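Side-chain contacts in (S)-imine reductase (PDB 4OQY), which reduces imines to amines with S selectivity, probably using NADPH as the hydride donor: residues T68-D71 and A72-A75; P79-G82 and S83-G86; M167-Q170 and A171-I175. All blocks are in the same frame, centred on the assembly; numbering follows the deposited sequence.

All three contacts are local, formed between neighbouring turns of one run of chain. Contacts 1 and 2 follow each other in the nucleotide-binding Rossmann domain, both on the connection from strand 62-65 to strand 88-91, and touch where Tyr74 meets Pro79. Contact 1 starts helix 70-77 with a side-chain cap close to the NADPH site; contact 2, farther out and partly exposed, turns the chain back with 3-10 bonds and a little apolar packing. Contact 3, on helix 163-192, is buried, its centre about 6 Å from the centre of the chain. There an aromatic ring and a thioether meet, and the second subunit packs against several of the residues.

Contact 1: residues T68-D71 and A72-A75; sequences TDYD and AVYA
Asp69 O accepts the amide of Val73 at 3.2 Å, starting an i to i+4 series that continues with Tyr74 N to Tyr70 O (2.9 Å, nearly straight at 171°) and Ala75 N to Asp71 O. Asp69 stands just ahead of the helix at the N-cap position. Its CG lies between the backbone N and the carbonyl carbon (chi1 59°), which brings the carboxylate round to the N-H groups at the start of the helix. Asp69 OD1 takes the N-H of Ala72 at 3.0 Å, met nearly along the carboxylate C-O axis. A weak second bond from Ala72 N goes to Asp69 O, while Ala72 CB packs close to that carbonyl oxygen. The negative carboxylate at this helix end is probably stabilised by the partial positive charge of the helix N-terminus. Helix 70-77 is the crossover helix of a beta-alpha-beta unit in the Rossmann domain, between strands 62-65 and 88-91. Thr68, on the loop leading into it, belongs to the NADPH site, and the side chain of Val73 also touches the cofactor-site residue Leu67. Farther along, Tyr74 lays its ring beside the preceding turn: CD2 comes to 3.1 Å from Tyr70 O, an oblique approach, and CE2 reaches Tyr70 CB at 4.2 Å. CG of Tyr74 is anti to its own carbonyl carbon (chi1 -70°), which directs the ring back toward the turn before it. Tyr70 has its ring on helix 97-109, against Lys99, Ala100 and Ala103, and CG2 of Val73 meets CD1 of that ring obliquely. Tyr74 touches the same helix at Ala103 and makes an edge-to-face ring contact with Trp106.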
ATOM      1  N   THR B  68      -7.939 -20.894  13.336  1.00 29.80           N
ATOM      2  CA  THR B  68      -8.129 -20.189  12.069  1.00 30.29           C
ATOM      3  C   THR B  68      -9.185 -19.075  12.146  1.00 29.36           C
ATOM      4  O   THR B  68      -9.028 -18.022  11.532  1.00 29.29           O
ATOM      5  CB  THR B  68      -8.462 -21.162  10.918  1.00 31.78           C
ATOM      6  OG1 THR B  68      -7.565 -22.270  10.964  1.00 33.57           O
ATOM      7  CG2 THR B  68      -8.279 -20.480   9.575  1.00 32.39           C
ATOM      8  N   ASP B  69     -10.256 -19.314  12.891  1.00 28.59           N
ATOM      9  CA  ASP B  69     -11.337 -18.334  13.019  1.00 27.45           C
ATOM     10  C   ASP B  69     -12.247 -18.707  14.185  1.00 26.39           C
ATOM     11  O   ASP B  69     -12.022 -19.715  14.824  1.00 25.88           O
ATOM     12  CB  ASP B  69     -12.135 -18.201  11.709  1.00 28.35           C
ATOM     13  CG  ASP B  69     -12.763 -19.510  11.247  1.00 28.98           C
ATOM     14  OD1 ASP B  69     -13.019 -20.419  12.063  1.00 28.95           O
ATOM     15  OD2 ASP B  69     -13.016 -19.620  10.034  1.00 29.98           O
ATOM     16  N   TYR B  70     -13.272 -17.908  14.465  1.00 25.52           N
ATOM     17  CA  TYR B  70     -14.115 -18.201  15.612  1.00 25.10           C
ATOM     18  C   TYR B  70     -14.944 -19.455  15.466  1.00 24.35           C
ATOM     19  O   TYR B  70     -15.228 -20.093  16.456  1.00 23.70           O
ATOM     20  CB  TYR B  70     -14.971 -16.996  15.993  1.00 25.29           C
ATOM     21  CG  TYR B  70     -14.196 -15.986  16.807  1.00 25.73           C
ATOM     22  CD1 TYR B  70     -12.812 -15.787  16.621  1.00 25.74           C
ATOM     23  CD2 TYR B  70     -14.827 -15.236  17.767  1.00 25.96           C
ATOM     24  CE1 TYR B  70     -12.113 -14.858  17.373  1.00 25.91           C
ATOM     25  CE2 TYR B  70     -14.126 -14.316  18.534  1.00 26.06           C
ATOM     26  CZ  TYR B  70     -12.788 -14.110  18.326  1.00 26.11           C
ATOM     27  OH  TYR B  70     -12.138 -13.184  19.115  1.00 26.52           O
ATOM     28  N   ASP B  71     -15.286 -19.844  14.243  1.00 24.24           N
ATOM     29  CA  ASP B  71     -15.916 -21.139  14.022  1.00 24.39           C
ATOM     30  C   ASP B  71     -15.105 -22.293  14.575  1.00 23.74           C
ATOM     31  O   ASP B  71     -15.666 -23.205  15.174  1.00 23.47           O
ATOM     32  CB  ASP B  71     -16.162 -21.410  12.528  1.00 25.40           C
ATOM     33  CG  ASP B  71     -17.346 -20.623  11.947  1.00 25.85           C
ATOM     34  OD1 ASP B  71     -18.239 -20.120  12.663  1.00 26.52           O
ATOM     35  OD2 ASP B  71     -17.381 -20.519  10.710  1.00 26.52           O
ATOM     36  N   ALA B  72     -13.783 -22.251  14.357  1.00 22.97           N
ATOM     37  CA  ALA B  72     -12.860 -23.251  14.890  1.00 22.70           C
ATOM     38  C   ALA B  72     -12.799 -23.215  16.410  1.00 22.32           C
ATOM     39  O   ALA B  72     -12.765 -24.248  17.072  1.00 21.94           O
ATOM     40  CB  ALA B  72     -11.462 -23.018  14.335  1.00 22.63           C
ATOM     41  N   VAL B  73     -12.805 -22.006  16.954  1.00 22.23           N
ATOM     42  CA  VAL B  73     -12.887 -21.795  18.382  1.00 22.34           C
ATOM     43  C   VAL B  73     -14.146 -22.447  18.993  1.00 22.77           C
ATOM     44  O   VAL B  73     -14.046 -23.207  19.953  1.00 22.63           O
ATOM     45  CB  VAL B  73     -12.870 -20.293  18.705  1.00 22.29           C
ATOM     46  CG1 VAL B  73     -13.185 -20.049  20.176  1.00 22.44           C
ATOM     47  CG2 VAL B  73     -11.524 -19.688  18.341  1.00 22.17           C
ATOM     48  N   TYR B  74     -15.313 -22.132  18.450  1.00 23.30           N
ATOM     49  CA  TYR B  74     -16.556 -22.725  18.945  1.00 24.10           C
ATOM     50  C   TYR B  74     -16.627 -24.241  18.788  1.00 23.58           C
ATOM     51  O   TYR B  74     -17.117 -24.927  19.671  1.00 23.34           O
ATOM     52  CB  TYR B  74     -17.764 -22.098  18.267  1.00 25.31           C
ATOM     53  CG  TYR B  74     -18.004 -20.670  18.703  1.00 26.70           C
ATOM     54  CD1 TYR B  74     -18.172 -20.352  20.046  1.00 27.55           C
ATOM     55  CD2 TYR B  74     -18.052 -19.633  17.772  1.00 27.54           C
ATOM     56  CE1 TYR B  74     -18.401 -19.043  20.451  1.00 28.42           C
ATOM     57  CE2 TYR B  74     -18.270 -18.327  18.161  1.00 28.41           C
ATOM     58  CZ  TYR B  74     -18.436 -18.043  19.498  1.00 28.89           C
ATOM     59  OH  TYR B  74     -18.659 -16.744  19.857  1.00 31.92           O
ATOM     60  N   ALA B  75     -16.114 -24.760  17.681  1.00 23.30           N
ATOM     61  CA  ALA B  75     -16.092 -26.202  17.470  1.00 23.55           C
ATOM     62  C   ALA B  75     -15.342 -26.898  18.586  1.00 23.40           C
ATOM     63  O   ALA B  75     -15.745 -27.950  19.049  1.00 23.46           O
ATOM     64  CB  ALA B  75     -15.459 -26.532  16.135  1.00 23.71           C
TER

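Contact 2: residues P79-G82 and S83-G86; sequences PVTG and SLSG
Ser83 begins the second half of the turn by giving its amide N-H to Val80 O, three residues back, at 2.9 Å. This i to i+3 spacing is the tighter winding of a 3-10 turn. CB of Ser83 follows its amide to the same acceptor and lies 3.4 Å from Val80 O. The hydroxyl is placed anti to its own carbonyl carbon (chi1 -68°), on the side of its backbone N, and OG passes near Gly82 C.

Leu84 repeats the pattern one residue on. The N-H of Leu84 binds Thr81 O at 3.0 Å. The two successive i to i+3 bonds make this a short 3-10 segment in which Val80 and Thr81 each lend a carbonyl to the residues leaving the turn. The side chain of Leu84 then lies back along Thr81: CB packs against Thr81 O, CG is 3.9 Å from Thr81 CA, and CD1 is 4.2 Å from the methyl CG2 of Thr81. This is modest apolar packing beside a bonded backbone pair.

Ser85 follows with an extended backbone, and Gly86 ends the segment with a positive phi of 77°, a backbone shape most easily adopted by a residue without a side chain. Gly86 pairs through backbone hydrogen bonds with Gly111. In the chain the turn links helix 70-77 to strand 88-91. On one flank Val80 and Ser83 touch Glu54 and Leu57 of helix 53-58; Thr81 and Leu84 both touch Trp106 of helix 97-109; Thr81 also touches His110, and Leu84 touches Ala112, in the loop before strand 113-119.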
ATOM      1  N   PRO B  79     -18.458 -28.012  23.013  1.00 26.50           N
ATOM      2  CA  PRO B  79     -18.698 -29.252  23.770  1.00 26.48           C
ATOM      3  C   PRO B  79     -18.095 -29.328  25.183  1.00 25.79           C
ATOM      4  O   PRO B  79     -18.414 -30.249  25.930  1.00 26.00           O
ATOM      5  CB  PRO B  79     -18.039 -30.331  22.900  1.00 26.83           C
ATOM      6  CG  PRO B  79     -17.796 -29.710  21.556  1.00 26.76           C
ATOM      7  CD  PRO B  79     -17.638 -28.246  21.805  1.00 26.43           C
ATOM      8  N   VAL B  80     -17.225 -28.389  25.549  1.00 24.93           N
ATOM      9  CA  VAL B  80     -16.534 -28.459  26.821  1.00 24.36           C
ATOM     10  C   VAL B  80     -16.796 -27.221  27.663  1.00 23.89           C
ATOM     11  O   VAL B  80     -15.952 -26.812  28.460  1.00 23.40           O
ATOM     12  CB  VAL B  80     -15.010 -28.646  26.638  1.00 24.00           C
ATOM     13  CG1 VAL B  80     -14.725 -29.977  25.977  1.00 24.25           C
ATOM     14  CG2 VAL B  80     -14.400 -27.524  25.809  1.00 23.79           C
ATOM     15  N   THR B  81     -17.963 -26.614  27.522  1.00 23.58           N
ATOM     16  CA  THR B  81     -18.203 -25.378  28.254  1.00 23.37           C
ATOM     17  C   THR B  81     -18.185 -25.586  29.766  1.00 23.35           C
ATOM     18  O   THR B  81     -17.852 -24.667  30.499  1.00 23.55           O
ATOM     19  CB  THR B  81     -19.548 -24.721  27.875  1.00 23.59           C
ATOM     20  OG1 THR B  81     -20.584 -25.679  28.023  1.00 23.96           O
ATOM     21  CG2 THR B  81     -19.544 -24.223  26.451  1.00 23.43           C
ATOM     22  N   GLY B  82     -18.523 -26.784  30.234  1.00 23.25           N
ATOM     23  CA  GLY B  82     -18.450 -27.083  31.653  1.00 23.37           C
ATOM     24  C   GLY B  82     -17.027 -26.968  32.185  1.00 23.13           C
ATOM     25  O   GLY B  82     -16.817 -26.812  33.382  1.00 23.27           O
ATOM     26  N   SER B  83     -16.040 -27.037  31.306  1.00 22.90           N
ATOM     27  CA  SER B  83     -14.662 -26.887  31.745  1.00 22.87           C
ATOM     28  C   SER B  83     -14.166 -25.441  31.695  1.00 22.90           C
ATOM     29  O   SER B  83     -12.993 -25.194  32.008  1.00 22.58           O
ATOM     30  CB  SER B  83     -13.749 -27.779  30.907  1.00 22.77           C
ATOM     31  OG  SER B  83     -13.980 -29.152  31.173  1.00 23.05           O
ATOM     32  N   LEU B  84     -15.013 -24.481  31.323  1.00 23.09           N
ATOM     33  CA  LEU B  84     -14.531 -23.097  31.118  1.00 23.40           C
ATOM     34  C   LEU B  84     -14.535 -22.224  32.373  1.00 23.86           C
ATOM     35  O   LEU B  84     -13.996 -21.115  32.357  1.00 24.01           O
ATOM     36  CB  LEU B  84     -15.292 -22.385  30.007  1.00 23.27           C
ATOM     37  CG  LEU B  84     -15.187 -22.995  28.609  1.00 23.11           C
ATOM     38  CD1 LEU B  84     -15.995 -22.198  27.595  1.00 23.07           C
ATOM     39  CD2 LEU B  84     -13.752 -23.070  28.155  1.00 22.91           C
ATOM     40  N   SER B  85     -15.114 -22.733  33.455  1.00 24.28           N
ATOM     41  CA  SER B  85     -15.302 -21.952  34.665  1.00 24.92           C
ATOM     42  C   SER B  85     -13.962 -21.492  35.234  1.00 25.03           C
ATOM     43  O   SER B  85     -13.072 -22.311  35.419  1.00 24.79           O
ATOM     44  CB  SER B  85     -16.040 -22.795  35.688  1.00 25.51           C
ATOM     45  OG  SER B  85     -15.974 -22.173  36.944  1.00 26.52           O
ATOM     46  N   GLY B  86     -13.827 -20.184  35.465  1.00 25.17           N
ATOM     47  CA  GLY B  86     -12.614 -19.623  36.048  1.00 25.24           C
ATOM     48  C   GLY B  86     -11.454 -19.495  35.088  1.00 24.83           C
ATOM     49  O   GLY B  86     -10.350 -19.152  35.507  1.00 25.15           O
TER

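Contact 3: residues M167-Q170 and A171-I175; sequences MYYQ and AQMTI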
ATOM      1  N   MET B 167     -10.710  -4.945  15.776  1.00 21.29           N
ATOM      2  CA  MET B 167     -10.853  -3.830  14.847  1.00 21.66           C
ATOM      3  C   MET B 167      -9.473  -3.402  14.375  1.00 21.13           C
ATOM      4  O   MET B 167      -9.257  -3.213  13.186  1.00 20.62           O
ATOM      5  CB  MET B 167     -11.620  -2.658  15.489  1.00 22.91           C
ATOM      6  CG  MET B 167     -11.872  -1.438  14.601  1.00 23.97           C
ATOM      7  SD  MET B 167     -10.534  -0.229  14.537  1.00 26.43           S
ATOM      8  CE  MET B 167     -10.595   0.467  16.174  1.00 26.37           C
ATOM      9  N   TYR B 168      -8.551  -3.234  15.311  1.00 20.95           N
ATOM     10  CA  TYR B 168      -7.211  -2.801  14.932  1.00 20.86           C
ATOM     11  C   TYR B 168      -6.560  -3.817  14.007  1.00 20.52           C
ATOM     12  O   TYR B 168      -5.919  -3.443  13.030  1.00 20.44           O
ATOM     13  CB  TYR B 168      -6.327  -2.617  16.145  1.00 21.08           C
ATOM     14  CG  TYR B 168      -6.513  -1.345  16.914  1.00 21.44           C
ATOM     15  CD1 TYR B 168      -7.595  -1.173  17.775  1.00 21.54           C
ATOM     16  CD2 TYR B 168      -5.584  -0.310  16.816  1.00 21.65           C
ATOM     17  CE1 TYR B 168      -7.745  -0.008  18.514  1.00 21.99           C
ATOM     18  CE2 TYR B 168      -5.737   0.855  17.531  1.00 22.11           C
ATOM     19  CZ  TYR B 168      -6.798   1.002  18.393  1.00 22.29           C
ATOM     20  OH  TYR B 168      -6.918   2.165  19.116  1.00 22.83           O
ATOM     21  N   TYR B 169      -6.723  -5.101  14.315  1.00 20.42           N
ATOM     22  CA  TYR B 169      -6.182  -6.162  13.465  1.00 20.35           C
ATOM     23  C   TYR B 169      -6.775  -6.113  12.062  1.00 19.96           C
ATOM     24  O   TYR B 169      -6.048  -6.155  11.079  1.00 19.77           O
ATOM     25  CB  TYR B 169      -6.385  -7.560  14.059  1.00 20.59           C
ATOM     26  CG  TYR B 169      -5.831  -8.662  13.185  1.00 20.81           C
ATOM     27  CD1 TYR B 169      -4.490  -8.979  13.207  1.00 21.22           C
ATOM     28  CD2 TYR B 169      -6.665  -9.379  12.332  1.00 20.83           C
ATOM     29  CE1 TYR B 169      -3.977  -9.974  12.390  1.00 21.51           C
ATOM     30  CE2 TYR B 169      -6.166 -10.376  11.521  1.00 21.05           C
ATOM     31  CZ  TYR B 169      -4.815 -10.668  11.564  1.00 21.56           C
ATOM     32  OH  TYR B 169      -4.314 -11.644  10.762  1.00 22.35           O
ATOM     33  N   GLN B 170      -8.098  -6.002  11.956  1.00 19.64           N
ATOM     34  CA  GLN B 170      -8.716  -5.945  10.654  1.00 19.45           C
ATOM     35  C   GLN B 170      -8.333  -4.659   9.910  1.00 19.42           C
ATOM     36  O   GLN B 170      -8.312  -4.655   8.696  1.00 19.11           O
ATOM     37  CB  GLN B 170     -10.244  -6.088  10.755  1.00 19.55           C
ATOM     38  CG  GLN B 170     -10.748  -7.401  11.389  1.00 19.56           C
ATOM     39  CD  GLN B 170     -10.259  -8.666  10.692  1.00 19.58           C
ATOM     40  OE1 GLN B 170     -10.198  -9.740  11.300  1.00 19.74           O
ATOM     41  NE2 GLN B 170      -9.890  -8.549   9.436  1.00 19.64           N
ATOM     42  N   ALA B 171      -8.058  -3.572  10.631  1.00 19.74           N
ATOM     43  CA  ALA B 171      -7.551  -2.349   9.988  1.00 20.15           C
ATOM     44  C   ALA B 171      -6.193  -2.628   9.363  1.00 20.44           C
ATOM     45  O   ALA B 171      -5.925  -2.254   8.223  1.00 20.25           O
ATOM     46  CB  ALA B 171      -7.470  -1.198  10.978  1.00 20.39           C
ATOM     47  N   GLN B 172      -5.338  -3.284  10.134  1.00 21.06           N
ATOM     48  CA  GLN B 172      -4.025  -3.691   9.638  1.00 21.84           C
ATOM     49  C   GLN B 172      -4.142  -4.567   8.384  1.00 21.50           C
ATOM     50  O   GLN B 172      -3.428  -4.360   7.416  1.00 21.65           O
ATOM     51  CB  GLN B 172      -3.232  -4.391  10.762  1.00 22.67           C
ATOM     52  CG  GLN B 172      -1.964  -5.111  10.345  1.00 23.62           C
ATOM     53  CD  GLN B 172      -1.218  -5.736  11.525  1.00 24.70           C
ATOM     54  OE1 GLN B 172      -1.323  -5.289  12.678  1.00 25.25           O
ATOM     55  NE2 GLN B 172      -0.434  -6.773  11.230  1.00 25.43           N
ATOM     56  N   MET B 173      -5.076  -5.517   8.384  1.00 21.40           N
ATOM     57  CA  MET B 173      -5.217  -6.422   7.260  1.00 21.18           C
ATOM     58  C   MET B 173      -5.856  -5.715   6.066  1.00 20.78           C
ATOM     59  O   MET B 173      -5.562  -6.073   4.941  1.00 20.76           O
ATOM     60  CB  MET B 173      -5.948  -7.700   7.669  1.00 21.41           C
ATOM     61  CG  MET B 173      -5.206  -8.520   8.722  1.00 21.76           C
ATOM     62  SD  MET B 173      -3.444  -8.721   8.421  1.00 22.65           S
ATOM     63  CE  MET B 173      -3.570  -9.831   7.015  1.00 22.49           C
ATOM     64  N   THR B 174      -6.663  -4.677   6.302  1.00 20.31           N
ATOM     65  CA  THR B 174      -7.195  -3.851   5.210  1.00 20.12           C
ATOM     66  C   THR B 174      -6.068  -3.231   4.369  1.00 20.23           C
ATOM     67  O   THR B 174      -6.025  -3.337   3.132  1.00 20.38           O
ATOM     68  CB  THR B 174      -8.106  -2.712   5.762  1.00 20.08           C
ATOM     69  OG1 THR B 174      -9.182  -3.265   6.531  1.00 19.79           O
ATOM     70  CG2 THR B 174      -8.659  -1.868   4.641  1.00 20.09           C
ATOM     71  N   ILE B 175      -5.151  -2.589   5.062  1.00 20.24           N
ATOM     72  CA  ILE B 175      -3.997  -1.987   4.433  1.00 20.43           C
ATOM     73  C   ILE B 175      -3.092  -3.044   3.807  1.00 20.39           C
ATOM     74  O   ILE B 175      -2.618  -2.866   2.683  1.00 20.48           O
ATOM     75  CB  ILE B 175      -3.218  -1.150   5.454  1.00 20.66           C
ATOM     76  CG1 ILE B 175      -4.075   0.039   5.882  1.00 20.66           C
ATOM     77  CG2 ILE B 175      -1.875  -0.705   4.885  1.00 21.00           C
ATOM     78  CD1 ILE B 175      -3.563   0.749   7.120  1.00 20.98           C
TER
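Tyr169 carries its ring forward along the helix because CG is trans to the backbone N (chi1 180°), while Met173 CG, anti to its own carbonyl carbon (chi1 -63°), is set back over the ring, and the bend at chi2 (-45°) carries SD toward the phenol end. Met173 CG sits over one face of the Tyr169 ring, 3.4 Å above the plane and shifted toward the rim on the CE2 side. The distance from Met173 CG to the Tyr169 ring centroid is 3.8 Å, a CH-pi contact. Met173 SD stands obliquely, 4.5 Å from the centroid of the Tyr169 ring and 3.8 Å from Tyr169 OH, so the thioether adds a Met-aromatic contact. Backbone bonding fixes the spacing: Met173 N donates to Tyr169 O at 2.9 Å, and Met173 CG packs against that oxygen too. Both residues lie on helix 163-192, which runs from the Rossmann domain into the helical C-terminal region, as in related imine reductases. An alanine in place of Tyr169 takes away the ring under Met173 CG and beside SD, and the thioether would probably be set free to turn. On other sides of the helix, Gln172 NE2 binds Gln120 O, and the hydroxyl of Tyr168 pairs with Arg158 NH1. Tyr168 also meets Tyr203 of the second subunit edge-to-face, and Gln172 packs on Met210 of that subunit.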